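Local coordinates for phosphotriesterase homology protein (Escherichia coli, PDB 1BF6) that hydrolyses phosphorylated glyceryl acetates and aromatic acetates and propionates, using two zinc ions held at the end of a TIM barrel, at residues 12-17 and 255-260; 67-70 and 75-78; 86-91 and 134-139; 125-130 and 165-170; 267-270 and 274-277. All coordinates share one frame; numbering follows the deposited sequence.

Contact 1. Residues 12-17 and 255-260. With ZN (zinc ion), chain C.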
# COMPACT_ATOMS: atom_id res chain seq x y z
N GLU A 12 -3.27 1.86 -2.29
CA GLU A 12 -3.80 2.91 -3.15
C GLU A 12 -3.73 4.28 -2.50
O GLU A 12 -3.46 4.42 -1.30
CB GLU A 12 -5.28 2.63 -3.45
CG GLU A 12 -5.56 1.33 -4.17
CD GLU A 12 -4.87 1.24 -5.51
OE1 GLU A 12 -4.58 2.28 -6.13
OE2 GLU A 12 -4.60 0.11 -5.95
N HIS A 13 -3.98 5.30 -3.31
CA HIS A 13 -4.05 6.66 -2.85
C HIS A 13 -5.34 7.23 -3.38
O HIS A 13 -5.63 7.06 -4.56
CB HIS A 13 -2.89 7.49 -3.40
CG HIS A 13 -1.56 7.04 -2.89
ND1 HIS A 13 -1.06 7.39 -1.65
CD2 HIS A 13 -0.66 6.19 -3.43
CE1 HIS A 13 0.09 6.73 -1.48
NE2 HIS A 13 0.36 6.00 -2.54
N LEU A 14 -6.16 7.78 -2.49
CA LEU A 14 -7.42 8.41 -2.87
C LEU A 14 -7.23 9.93 -2.84
O LEU A 14 -7.85 10.67 -3.61
CB LEU A 14 -8.55 8.00 -1.93
CG LEU A 14 -8.80 6.49 -1.97
CD1 LEU A 14 -10.01 6.17 -1.11
CD2 LEU A 14 -9.02 6.04 -3.40
N HIS A 15 -6.40 10.38 -1.90
CA HIS A 15 -6.08 11.79 -1.79
C HIS A 15 -4.63 11.92 -1.36
O HIS A 15 -4.27 11.66 -0.21
CB HIS A 15 -6.99 12.53 -0.82
CG HIS A 15 -6.68 14.00 -0.74
ND1 HIS A 15 -5.48 14.48 -0.26
CD2 HIS A 15 -7.40 15.08 -1.11
CE1 HIS A 15 -5.48 15.80 -0.34
NE2 HIS A 15 -6.63 16.19 -0.85
N ILE A 16 -3.80 12.27 -2.33
CA ILE A 16 -2.38 12.46 -2.11
C ILE A 16 -1.98 13.73 -2.82
O ILE A 16 -2.56 14.08 -3.86
CB ILE A 16 -1.55 11.25 -2.62
CG1 ILE A 16 -0.06 11.49 -2.37
CG2 ILE A 16 -1.82 10.98 -4.11
CD1 ILE A 16 0.82 10.30 -2.66
N ASP A 17 -1.03 14.45 -2.24
CA ASP A 17 -0.55 15.70 -2.83
C ASP A 17 0.95 15.85 -2.68
O ASP A 17 1.44 16.32 -1.64
CB ASP A 17 -1.27 16.91 -2.21
CG ASP A 17 -0.97 18.22 -2.95
OD1 ASP A 17 -0.16 18.22 -3.90
OD2 ASP A 17 -1.55 19.26 -2.57
N TYR A 255 -6.23 4.74 -16.90
CA TYR A 255 -6.74 3.38 -16.77
C TYR A 255 -7.65 3.11 -15.57
O TYR A 255 -8.43 2.16 -15.59
CB TYR A 255 -5.58 2.38 -16.81
CG TYR A 255 -4.43 2.74 -15.89
CD1 TYR A 255 -3.41 3.61 -16.32
CD2 TYR A 255 -4.35 2.22 -14.60
CE1 TYR A 255 -2.34 3.95 -15.48
CE2 TYR A 255 -3.28 2.56 -13.75
CZ TYR A 255 -2.28 3.42 -14.19
OH TYR A 255 -1.25 3.77 -13.34
N GLY A 256 -7.54 3.95 -14.54
CA GLY A 256 -8.36 3.80 -13.34
C GLY A 256 -8.00 2.64 -12.41
O GLY A 256 -7.23 1.73 -12.76
N TYR A 257 -8.58 2.68 -11.20
CA TYR A 257 -8.35 1.65 -10.19
C TYR A 257 -8.88 0.29 -10.63
O TYR A 257 -8.22 -0.74 -10.42
CB TYR A 257 -9.04 2.02 -8.87
CG TYR A 257 -8.58 3.31 -8.26
CD1 TYR A 257 -9.10 4.53 -8.68
CD2 TYR A 257 -7.62 3.33 -7.23
CE1 TYR A 257 -8.70 5.71 -8.12
CE2 TYR A 257 -7.21 4.52 -6.65
CZ TYR A 257 -7.76 5.71 -7.11
OH TYR A 257 -7.37 6.91 -6.56
N ASP A 258 -10.06 0.28 -11.25
CA ASP A 258 -10.66 -0.98 -11.70
C ASP A 258 -9.97 -1.68 -12.86
O ASP A 258 -10.45 -2.71 -13.33
CB ASP A 258 -12.17 -0.83 -11.95
CG ASP A 258 -12.50 0.01 -13.19
OD1 ASP A 258 -11.60 0.62 -13.81
OD2 ASP A 258 -13.70 0.05 -13.53
N TYR A 259 -8.86 -1.12 -13.34
CA TYR A 259 -8.08 -1.74 -14.41
C TYR A 259 -7.65 -3.12 -13.91
O TYR A 259 -7.49 -4.05 -14.69
CB TYR A 259 -6.84 -0.89 -14.70
CG TYR A 259 -5.88 -1.49 -15.70
CD1 TYR A 259 -4.85 -2.33 -15.30
CD2 TYR A 259 -5.98 -1.16 -17.05
CE1 TYR A 259 -3.93 -2.84 -16.23
CE2 TYR A 259 -5.07 -1.66 -17.98
CZ TYR A 259 -4.05 -2.49 -17.56
OH TYR A 259 -3.17 -2.96 -18.49
N LEU A 260 -7.45 -3.23 -12.59
CA LEU A 260 -7.04 -4.48 -11.98
C LEU A 260 -8.05 -5.58 -12.31
O LEU A 260 -7.67 -6.70 -12.64
CB LEU A 260 -6.95 -4.32 -10.46
CG LEU A 260 -6.56 -5.55 -9.64
CD1 LEU A 260 -5.14 -5.97 -9.95
CD2 LEU A 260 -6.69 -5.24 -8.14
ZN ZN C . 1.88 4.50 -2.89

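Contact 2. Residues 67-70 and 75-78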
# COMPACT_ATOMS: atom_id res chain seq x y z
N ASP A 67 -15.58 11.40 3.32
CA ASP A 67 -16.59 11.81 2.35
C ASP A 67 -16.75 10.77 1.25
O ASP A 67 -17.88 10.45 0.86
CB ASP A 67 -16.26 13.17 1.75
CG ASP A 67 -16.39 14.31 2.75
OD1 ASP A 67 -16.95 14.11 3.84
OD2 ASP A 67 -15.92 15.42 2.43
N VAL A 68 -15.63 10.25 0.73
CA VAL A 68 -15.67 9.23 -0.32
C VAL A 68 -16.45 8.02 0.19
O VAL A 68 -17.31 7.51 -0.51
CB VAL A 68 -14.24 8.80 -0.77
CG1 VAL A 68 -14.30 7.52 -1.58
CG2 VAL A 68 -13.61 9.90 -1.61
N MET A 69 -16.18 7.60 1.43
CA MET A 69 -16.88 6.46 2.04
C MET A 69 -18.39 6.72 2.17
O MET A 69 -19.21 5.83 1.92
CB MET A 69 -16.31 6.16 3.43
CG MET A 69 -14.92 5.57 3.44
SD MET A 69 -14.53 4.78 5.05
CE MET A 69 -13.79 6.16 5.91
N ARG A 70 -18.73 7.92 2.62
CA ARG A 70 -20.12 8.32 2.80
C ARG A 70 -20.88 8.27 1.47
O ARG A 70 -21.98 7.72 1.38
CB ARG A 70 -20.13 9.75 3.37
CG ARG A 70 -21.48 10.41 3.48
CD ARG A 70 -22.06 10.25 4.86
NE ARG A 70 -23.23 11.12 5.03
CZ ARG A 70 -24.18 10.94 5.95
NH1 ARG A 70 -24.11 9.91 6.80
NH2 ARG A 70 -25.22 11.76 6.00
N ASN A 75 -15.16 1.01 1.80
CA ASN A 75 -14.47 1.15 3.08
C ASN A 75 -13.02 1.53 2.84
O ASN A 75 -12.30 0.86 2.10
CB ASN A 75 -14.54 -0.14 3.91
CG ASN A 75 -13.88 0.01 5.27
OD1 ASN A 75 -12.91 -0.68 5.60
ND2 ASN A 75 -14.40 0.94 6.08
N VAL A 76 -12.58 2.60 3.49
CA VAL A 76 -11.21 3.05 3.32
C VAL A 76 -10.41 2.95 4.63
O VAL A 76 -10.82 3.49 5.66
CB VAL A 76 -11.16 4.52 2.85
CG1 VAL A 76 -9.72 4.99 2.75
CG2 VAL A 76 -11.87 4.66 1.49
N VAL A 77 -9.29 2.23 4.58
CA VAL A 77 -8.43 2.10 5.74
C VAL A 77 -7.30 3.12 5.59
O VAL A 77 -6.49 3.01 4.67
CB VAL A 77 -7.82 0.69 5.86
CG1 VAL A 77 -6.85 0.63 7.06
CG2 VAL A 77 -8.94 -0.36 6.02
N ALA A 78 -7.30 4.12 6.47
CA ALA A 78 -6.29 5.18 6.48
C ALA A 78 -4.97 4.73 7.13
O ALA A 78 -4.94 3.74 7.87
CB ALA A 78 -6.85 6.42 7.17

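Contact 3. Residues 86-91 and 134-139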
# COMPACT_ATOMS: atom_id res chain seq x y z
N ALA A 86 13.88 11.67 0.80
CA ALA A 86 13.69 12.88 0.01
C ALA A 86 12.42 13.67 0.31
O ALA A 86 12.38 14.88 0.07
CB ALA A 86 13.77 12.54 -1.48
N PHE A 87 11.41 13.02 0.88
CA PHE A 87 10.14 13.67 1.20
C PHE A 87 9.89 13.99 2.68
O PHE A 87 8.86 14.57 3.02
CB PHE A 87 8.96 12.84 0.66
CG PHE A 87 8.96 12.66 -0.84
CD1 PHE A 87 9.89 11.83 -1.45
CD2 PHE A 87 8.02 13.31 -1.62
CE1 PHE A 87 9.89 11.65 -2.84
CE2 PHE A 87 8.01 13.14 -3.02
CZ PHE A 87 8.95 12.31 -3.62
N PHE A 88 10.83 13.62 3.55
CA PHE A 88 10.65 13.86 4.99
C PHE A 88 10.62 15.34 5.41
O PHE A 88 11.39 16.15 4.88
CB PHE A 88 11.78 13.23 5.82
CG PHE A 88 11.78 11.73 5.88
CD1 PHE A 88 10.58 11.00 5.86
CD2 PHE A 88 12.99 11.04 6.01
CE1 PHE A 88 10.60 9.60 5.97
CE2 PHE A 88 13.02 9.65 6.12
CZ PHE A 88 11.82 8.92 6.10
N PRO A 89 9.72 15.70 6.34
CA PRO A 89 9.69 17.10 6.81
C PRO A 89 10.98 17.23 7.65
O PRO A 89 11.59 16.21 8.02
CB PRO A 89 8.47 17.13 7.73
CG PRO A 89 7.59 16.04 7.20
CD PRO A 89 8.56 14.95 6.86
N GLU A 90 11.40 18.46 7.94
CA GLU A 90 12.61 18.70 8.73
C GLU A 90 12.59 18.01 10.09
O GLU A 90 13.61 17.48 10.54
CB GLU A 90 12.79 20.21 8.96
CG GLU A 90 12.86 21.06 7.69
CD GLU A 90 14.13 20.84 6.87
OE1 GLU A 90 15.04 20.12 7.35
OE2 GLU A 90 14.22 21.41 5.76
N HIS A 91 11.43 17.99 10.73
CA HIS A 91 11.28 17.40 12.06
C HIS A 91 11.53 15.90 12.23
O HIS A 91 11.58 15.41 13.36
CB HIS A 91 9.96 17.84 12.71
CG HIS A 91 8.72 17.26 12.07
ND1 HIS A 91 7.81 18.04 11.40
CD2 HIS A 91 8.20 16.01 12.11
CE1 HIS A 91 6.77 17.30 11.06
NE2 HIS A 91 6.98 16.07 11.48
N PRO A 134 19.90 6.93 7.19
CA PRO A 134 19.76 7.02 8.65
C PRO A 134 18.36 7.48 9.09
O PRO A 134 17.81 6.96 10.06
CB PRO A 134 20.83 8.05 9.02
CG PRO A 134 21.92 7.73 8.06
CD PRO A 134 21.16 7.53 6.75
N LEU A 135 17.77 8.44 8.37
CA LEU A 135 16.43 8.91 8.73
C LEU A 135 15.35 7.87 8.46
O LEU A 135 14.37 7.78 9.19
CB LEU A 135 16.09 10.22 8.01
CG LEU A 135 16.91 11.44 8.44
CD1 LEU A 135 16.44 12.66 7.65
CD2 LEU A 135 16.72 11.69 9.93
N GLU A 136 15.52 7.11 7.39
CA GLU A 136 14.57 6.04 7.07
C GLU A 136 14.67 4.94 8.14
O GLU A 136 13.65 4.42 8.59
CB GLU A 136 14.85 5.49 5.67
CG GLU A 136 14.32 6.40 4.58
CD GLU A 136 14.91 6.13 3.21
OE1 GLU A 136 15.76 5.23 3.07
OE2 GLU A 136 14.52 6.83 2.27
N GLU A 137 15.89 4.61 8.55
CA GLU A 137 16.10 3.61 9.59
C GLU A 137 15.34 4.02 10.85
O GLU A 137 14.64 3.21 11.46
CB GLU A 137 17.58 3.44 9.91
CG GLU A 137 17.82 2.48 11.08
CD GLU A 137 19.28 2.31 11.44
OE1 GLU A 137 20.04 3.30 11.35
OE2 GLU A 137 19.66 1.20 11.83
N LYS A 138 15.48 5.29 11.22
CA LYS A 138 14.82 5.86 12.40
C LYS A 138 13.30 5.74 12.27
O LYS A 138 12.61 5.40 13.24
CB LYS A 138 15.22 7.32 12.55
CG LYS A 138 14.71 8.04 13.78
CD LYS A 138 15.06 9.52 13.65
CE LYS A 138 14.90 10.28 14.93
NZ LYS A 138 15.37 11.69 14.72
N VAL A 139 12.78 6.04 11.08
CA VAL A 139 11.34 5.93 10.87
C VAL A 139 10.89 4.45 11.01
O VAL A 139 9.87 4.16 11.63
CB VAL A 139 10.91 6.54 9.50
CG1 VAL A 139 9.48 6.10 9.13
CG2 VAL A 139 10.94 8.08 9.60

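Contact 4. Residues 125-130 and 165-170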
# COMPACT_ATOMS: atom_id res chain seq x y z
N ILE A 125 5.63 3.18 4.74
CA ILE A 125 6.94 3.55 5.22
C ILE A 125 7.98 3.05 4.25
O ILE A 125 8.11 1.85 4.00
CB ILE A 125 7.16 3.14 6.70
CG1 ILE A 125 7.12 1.63 6.88
CG2 ILE A 125 6.03 3.75 7.58
CD1 ILE A 125 7.51 1.19 8.30
N GLY A 126 8.69 3.99 3.63
CA GLY A 126 9.67 3.61 2.64
C GLY A 126 11.14 3.83 2.85
O GLY A 126 11.59 4.47 3.81
N THR A 127 11.90 3.22 1.95
CA THR A 127 13.34 3.34 1.93
C THR A 127 13.71 3.83 0.53
O THR A 127 12.90 3.75 -0.41
CB THR A 127 14.04 2.01 2.26
OG1 THR A 127 13.49 0.96 1.46
CG2 THR A 127 13.87 1.67 3.75
N SER A 128 14.91 4.38 0.40
CA SER A 128 15.38 4.91 -0.88
C SER A 128 15.87 3.81 -1.81
O SER A 128 15.96 2.64 -1.42
CB SER A 128 16.50 5.94 -0.63
OG SER A 128 15.97 7.09 0.01
N GLU A 129 16.17 4.17 -3.06
CA GLU A 129 16.64 3.20 -4.03
C GLU A 129 18.03 2.65 -3.70
O GLU A 129 19.03 3.37 -3.72
CB GLU A 129 16.63 3.80 -5.44
CG GLU A 129 17.06 2.82 -6.52
CD GLU A 129 16.82 3.34 -7.95
OE1 GLU A 129 16.28 4.46 -8.12
OE2 GLU A 129 17.14 2.59 -8.89
N GLY A 130 18.08 1.36 -3.37
CA GLY A 130 19.34 0.71 -3.09
C GLY A 130 19.99 1.04 -1.75
O GLY A 130 21.13 0.66 -1.51
N LEU A 165 14.38 -7.08 1.81
CA LEU A 165 14.93 -7.98 2.81
C LEU A 165 15.55 -7.19 3.98
O LEU A 165 15.41 -7.58 5.14
CB LEU A 165 15.94 -8.94 2.18
CG LEU A 165 15.33 -10.03 1.28
CD1 LEU A 165 16.43 -10.76 0.52
CD2 LEU A 165 14.51 -11.00 2.12
N GLU A 166 16.18 -6.06 3.65
CA GLU A 166 16.81 -5.18 4.65
C GLU A 166 15.75 -4.56 5.56
O GLU A 166 15.97 -4.42 6.77
CB GLU A 166 17.62 -4.08 3.96
CG GLU A 166 18.97 -4.54 3.40
CD GLU A 166 18.87 -5.19 2.02
OE1 GLU A 166 17.77 -5.27 1.44
OE2 GLU A 166 19.93 -5.60 1.51
N GLN A 167 14.60 -4.20 4.98
CA GLN A 167 13.50 -3.64 5.76
C GLN A 167 13.01 -4.68 6.77
O GLN A 167 12.70 -4.35 7.91
CB GLN A 167 12.31 -3.27 4.87
CG GLN A 167 12.55 -2.16 3.85
CD GLN A 167 11.30 -1.85 3.04
OE1 GLN A 167 10.33 -2.61 3.06
NE2 GLN A 167 11.31 -0.72 2.35
N LEU A 168 12.89 -5.93 6.31
CA LEU A 168 12.39 -7.01 7.17
C LEU A 168 13.36 -7.33 8.31
O LEU A 168 12.92 -7.56 9.44
CB LEU A 168 12.10 -8.27 6.34
CG LEU A 168 10.97 -8.15 5.30
CD1 LEU A 168 10.77 -9.50 4.63
CD2 LEU A 168 9.68 -7.69 5.97
N ALA A 169 14.66 -7.35 7.99
CA ALA A 169 15.70 -7.62 8.98
C ALA A 169 15.70 -6.52 10.06
O ALA A 169 15.83 -6.81 11.25
CB ALA A 169 17.07 -7.68 8.30
N LEU A 170 15.52 -5.27 9.63
CA LEU A 170 15.47 -4.14 10.56
C LEU A 170 14.24 -4.24 11.49
O LEU A 170 14.34 -4.10 12.72
CB LEU A 170 15.43 -2.81 9.79
CG LEU A 170 15.46 -1.51 10.60
CD1 LEU A 170 16.77 -1.43 11.39
CD2 LEU A 170 15.35 -0.31 9.67

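Contact 5. Residues 267-270 and 274-277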
# COMPACT_ATOMS: atom_id res chain seq x y z
N GLN A 267 -6.51 -11.19 -17.67
CA GLN A 267 -5.31 -11.73 -18.33
C GLN A 267 -4.67 -12.82 -17.48
O GLN A 267 -4.14 -13.79 -18.01
CB GLN A 267 -4.28 -10.62 -18.62
CG GLN A 267 -4.77 -9.58 -19.64
CD GLN A 267 -3.86 -8.35 -19.74
OE1 GLN A 267 -3.88 -7.64 -20.75
NE2 GLN A 267 -3.09 -8.07 -18.69
N LEU A 268 -4.74 -12.64 -16.16
CA LEU A 268 -4.20 -13.61 -15.22
C LEU A 268 -5.02 -14.91 -15.32
O LEU A 268 -4.46 -16.00 -15.41
CB LEU A 268 -4.28 -13.05 -13.80
CG LEU A 268 -3.52 -13.81 -12.71
CD1 LEU A 268 -2.06 -13.96 -13.11
CD2 LEU A 268 -3.64 -13.07 -11.37
N ARG A 269 -6.34 -14.80 -15.32
CA ARG A 269 -7.20 -15.98 -15.45
C ARG A 269 -6.96 -16.66 -16.81
O ARG A 269 -6.89 -17.89 -16.90
CB ARG A 269 -8.67 -15.61 -15.28
CG ARG A 269 -9.09 -15.29 -13.85
CD ARG A 269 -10.59 -15.26 -13.69
NE ARG A 269 -11.20 -14.26 -14.57
CZ ARG A 269 -11.76 -13.12 -14.16
NH1 ARG A 269 -11.84 -12.83 -12.87
NH2 ARG A 269 -12.26 -12.28 -15.06
N GLN A 270 -6.76 -15.85 -17.85
CA GLN A 270 -6.50 -16.39 -19.19
C GLN A 270 -5.20 -17.19 -19.22
O GLN A 270 -5.12 -18.22 -19.90
CB GLN A 270 -6.49 -15.27 -20.24
CG GLN A 270 -7.87 -14.67 -20.51
CD GLN A 270 -7.83 -13.24 -21.05
OE1 GLN A 270 -6.80 -12.77 -21.57
NE2 GLN A 270 -8.94 -12.53 -20.91
N SER A 274 -7.13 -19.89 -11.50
CA SER A 274 -8.54 -20.16 -11.22
C SER A 274 -9.08 -18.96 -10.47
O SER A 274 -8.30 -18.13 -9.97
CB SER A 274 -8.69 -21.42 -10.34
OG SER A 274 -8.29 -21.19 -8.99
N GLN A 275 -10.40 -18.83 -10.41
CA GLN A 275 -10.99 -17.71 -9.70
C GLN A 275 -10.71 -17.82 -8.19
O GLN A 275 -10.66 -16.80 -7.49
CB GLN A 275 -12.49 -17.62 -9.96
CG GLN A 275 -13.16 -16.37 -9.42
CD GLN A 275 -12.55 -15.08 -9.96
OE1 GLN A 275 -12.40 -14.90 -11.16
NE2 GLN A 275 -12.18 -14.19 -9.06
N ALA A 276 -10.52 -19.05 -7.71
CA ALA A 276 -10.21 -19.30 -6.30
C ALA A 276 -8.81 -18.75 -6.01
O ALA A 276 -8.60 -18.16 -4.96
CB ALA A 276 -10.25 -20.80 -6.00
N ASP A 277 -7.87 -18.98 -6.93
CA ASP A 277 -6.50 -18.47 -6.81
C ASP A 277 -6.57 -16.94 -6.69
O ASP A 277 -5.89 -16.33 -5.85
CB ASP A 277 -5.65 -18.79 -8.06
CG ASP A 277 -5.27 -20.26 -8.19
OD1 ASP A 277 -5.12 -20.97 -7.18
OD2 ASP A 277 -5.10 -20.70 -9.36

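Contact 1. Residues 12-17 and 255-260
The phenol ring of Tyr257 meets residues 12-17 mainly at its rim: the carbonyl oxygen of His13 and the carboxylate carbon of Glu12 both lie at its edge, in plane, while Leu14 CD2 comes in obliquely, 3.9 Å from Tyr257 CZ. The imidazole of His13 carries Ile16 CD1 over one face, 3.6 Å above the plane and offset toward the rim. Tyr257 OH donates to His13 O at 2.7 Å, in the carbonyl plane and with a C=O...donor angle of 153°; the bond grips the backbone of His13, whose side chain leads away from the tyrosine. That side chain binds zinc through His13 NE2 at 2.2 Å, and His11, Glu124 and Asp242 complete the site of this zinc, one of the two ions of the binuclear centre in a phosphotriesterase-family TIM barrel. Thr54 OG1 bonds to His13 ND1 and helps to fix the rotation of the ring. Glu12 and Tyr257 run past each other in opposite directions with carboxylate and ring planes 70° apart; Glu12 OE1 approaches Tyr257 CD2 to 3.4 Å. The bend of Glu12 at chi2 (-59°) brings the carboxylate to the ring edge. The buried carboxylate, probably charged, is well supplied with partners: Ser240 OG and Met241 N reach Glu12 OE2, and Ile243 N reaches Glu12 OE1. Tyr257 also packs on Ile35 and Met39 of helix 32-44, the latter shared with Leu14.

Contact 2. Residues 67-70 and 75-78
With CG lying opposite the carbonyl carbon (chi1 -70°) and the chain nearly straight at chi2, Met69 carries its thioether from helix 62-72 to the start of strand 75-80, where Val76 receives it. These elements are the last two of a beta-alpha-beta unit, strand 47-52, helix 62-72, strand 75-80, in the TIM barrel. The chain turns back just after the helix ends, with only four residues between the segments, and Met69 and Asn75 are the nearest backbone positions, their CA atoms 5.9 Å apart. The evidence for a polar component is the approach of Val76 N to Met69 SD at 3.3 Å with an N-H...S angle of 163°: nearly straight, but a weak hydrogen bond, as expected of a sulfur acceptor. Beside it, Met69 CG packs on Val76 CG2 at 3.7 Å, so two successive atoms of one side chain serve the amide and the methyl group of one residue. Replaced by an alanine, Met69 would probably leave the Val76 amide without its sulfur acceptor and open a gap against the valine methyl. Val76 is buried, touching Met65 of helix 62-72 and also Leu14, whereas the methionine is partly exposed and also meets Leu117. A bend at chi3 (-91°) swings the terminal methyl along the strand, bringing Met69 CE to 4.0 Å from Val76 O, while Asn75 ND2 stands 4.0 Å from Met69 SD.

Contact 3. Residues 86-91 and 134-139
Phe88 accounts for about 102 Å² of the 193 Å² buried here, and everything that residues 134-139 offer it lies on three positions, Leu135, Glu136 and Val139. Its ring is aimed at the helix by a first torsion that sets CG opposite the carbonyl carbon (chi1 -70°). Phe88 CE2 comes to 3.6 Å from Leu135 CB, the two side chains sliding past each other in opposite directions, and the leucine extends outward so that Leu135 CD1 follows Phe88 CD2 at 4.1 Å. At the neighbouring corner, Phe88 CZ touches Val139 CG2 at 3.7 Å, one helical turn further on, so the ring spans the step between two consecutive turns. The backbone nitrogen Glu136 N lies at the ring edge, 3.8 Å from Phe88 CE2.

The loop after strand 75-80 of the TIM barrel is thereby seated against the first turns of helix 134-150, which follows strand 122-126. Shrunk to an alanine, Phe88 would probably open a gap over Leu135 and Val139 and free the loop to shift against the helix.

Glu136 crosses the phenylalanine at about a right angle, ring and carboxylate planes 79° apart, and of its side chain the aliphatic part does the touching: Glu136 CG stands 3.8 Å from Phe88 CE2. The carboxylate turns away from the ring to Ser128 OG, Asp85 N and Thr133 N. Val139 also meets Val92 and Leu135 meets Ala93, both on helix 91-94, while Tyr82 packs against Phe88 as well.

Contact 4. Residues 125-130 and 165-170
One side-chain hydrogen bond carries the contact between Thr127 and Gln167: Gln167 NE2 donates to Thr127 OG1 over 2.9 Å, with an N-H...O angle of 152°. The hydroxyl lies only 14° out of the amide plane, close to the direction in which an amide N-H points. The two side chains cross obliquely, and the threonine methyl adds a looser apolar touch, Thr127 CG2 lying 4.1 Å from Gln167 CG. Torsions explain the meeting. Gln167 is extended beyond CG, which carries its amide from helix 164-173 across to the segment that leaves strand 122-126, and Thr127 holds OG1 between its backbone N and carbonyl carbon (chi1 50°), facing the helix.

Further out, both ends of the amide are engaged. Gln167 OE1 bonds to Thr156 OG1, and Gln167 NE2 also donates to His157 O, so the group is tied to strand 154-157, which lies beside strand 122-126 in the parallel barrel sheet. The backbone of Thr127 bonds to that of His157 as well, and Thr127 O accepts from Ser159 OG.

Because Gln167 bonds to the backbone of His157, a ligand of the second zinc, it lies in the second shell; its side chain is about 9 Å from a zinc ion. The His157 carbonyl, which can only accept, identifies the nitrogen end of the amide, and the two threonine hydroxyls fit that orientation. Gln167 thus probably helps to hold the histidine backbone in place, and the buried polar atoms of the amide are satisfied without a charge.

Contact 5. Residues 267-270 and 274-277
A capping box opens helix 275-289, the C-terminal helix of the barrel protein, and across the short turn before it Arg269 of the preceding helix reaches Gln275. Ser274 occupies the N-cap: Asp277 N donates to Ser274 OG at 3.1 Å, and Ser274 N returns a bond to Asp277 OD2 at 3.1 Å, meeting that oxygen from above the carboxylate plane. The pair supplies partners for amides at the helix start. Asp277 OD2 is also in a salt bridge with Arg229 on helix 218-230, which ties the cap to a neighbouring helix. The link between the two segments is a single polar contact at the surface. Arg269 NH1 donates to Gln275 OE1 at 2.7 Å, using a lone pair in the carbonyl plane, though the bond is far from straight (130°) and the oxygen sits out of the guanidinium plane. The guanidinium and amide planes are 52° apart. A bend at chi3 of Arg269 turns its guanidinium so that NH1 comes to Gln275 OE1, and one in the glutamine at chi2 (57°) turns its oxygen toward the arginine. The other end of the Gln275 amide is used too: NE2 bonds to Asp279 OD1, and Asp279 is one of the residues that bind beta-D-glucose. Arg269 also packs on Val278, and its own methylene stays close to the acceptor, Arg269 CD lying 3.1 Å from Gln275 OE1.

From the N terminus, the segment 12-17 opens the longest loop, which contact 1 closes at 255-260 after 237 residues. Contacts 2, 3 and 4 all nest inside it. Contact 2 closes a tight loop between helix 62-72 and strand 75-80, and touches contact 1 where Leu14 CD1 packs on Val76 CG2. Contacts 3 and 4 cross, their segments alternating along the chain: 86-91, 125-130, 134-139, 165-170. They meet through Glu136 and Ser128, joining the loop after strand 75-80 with strand 122-126 and helices 134-150 and 164-173. Contact 5 follows in series, sharing helix 259-270 with contact 1 and turning the chain into its last helix.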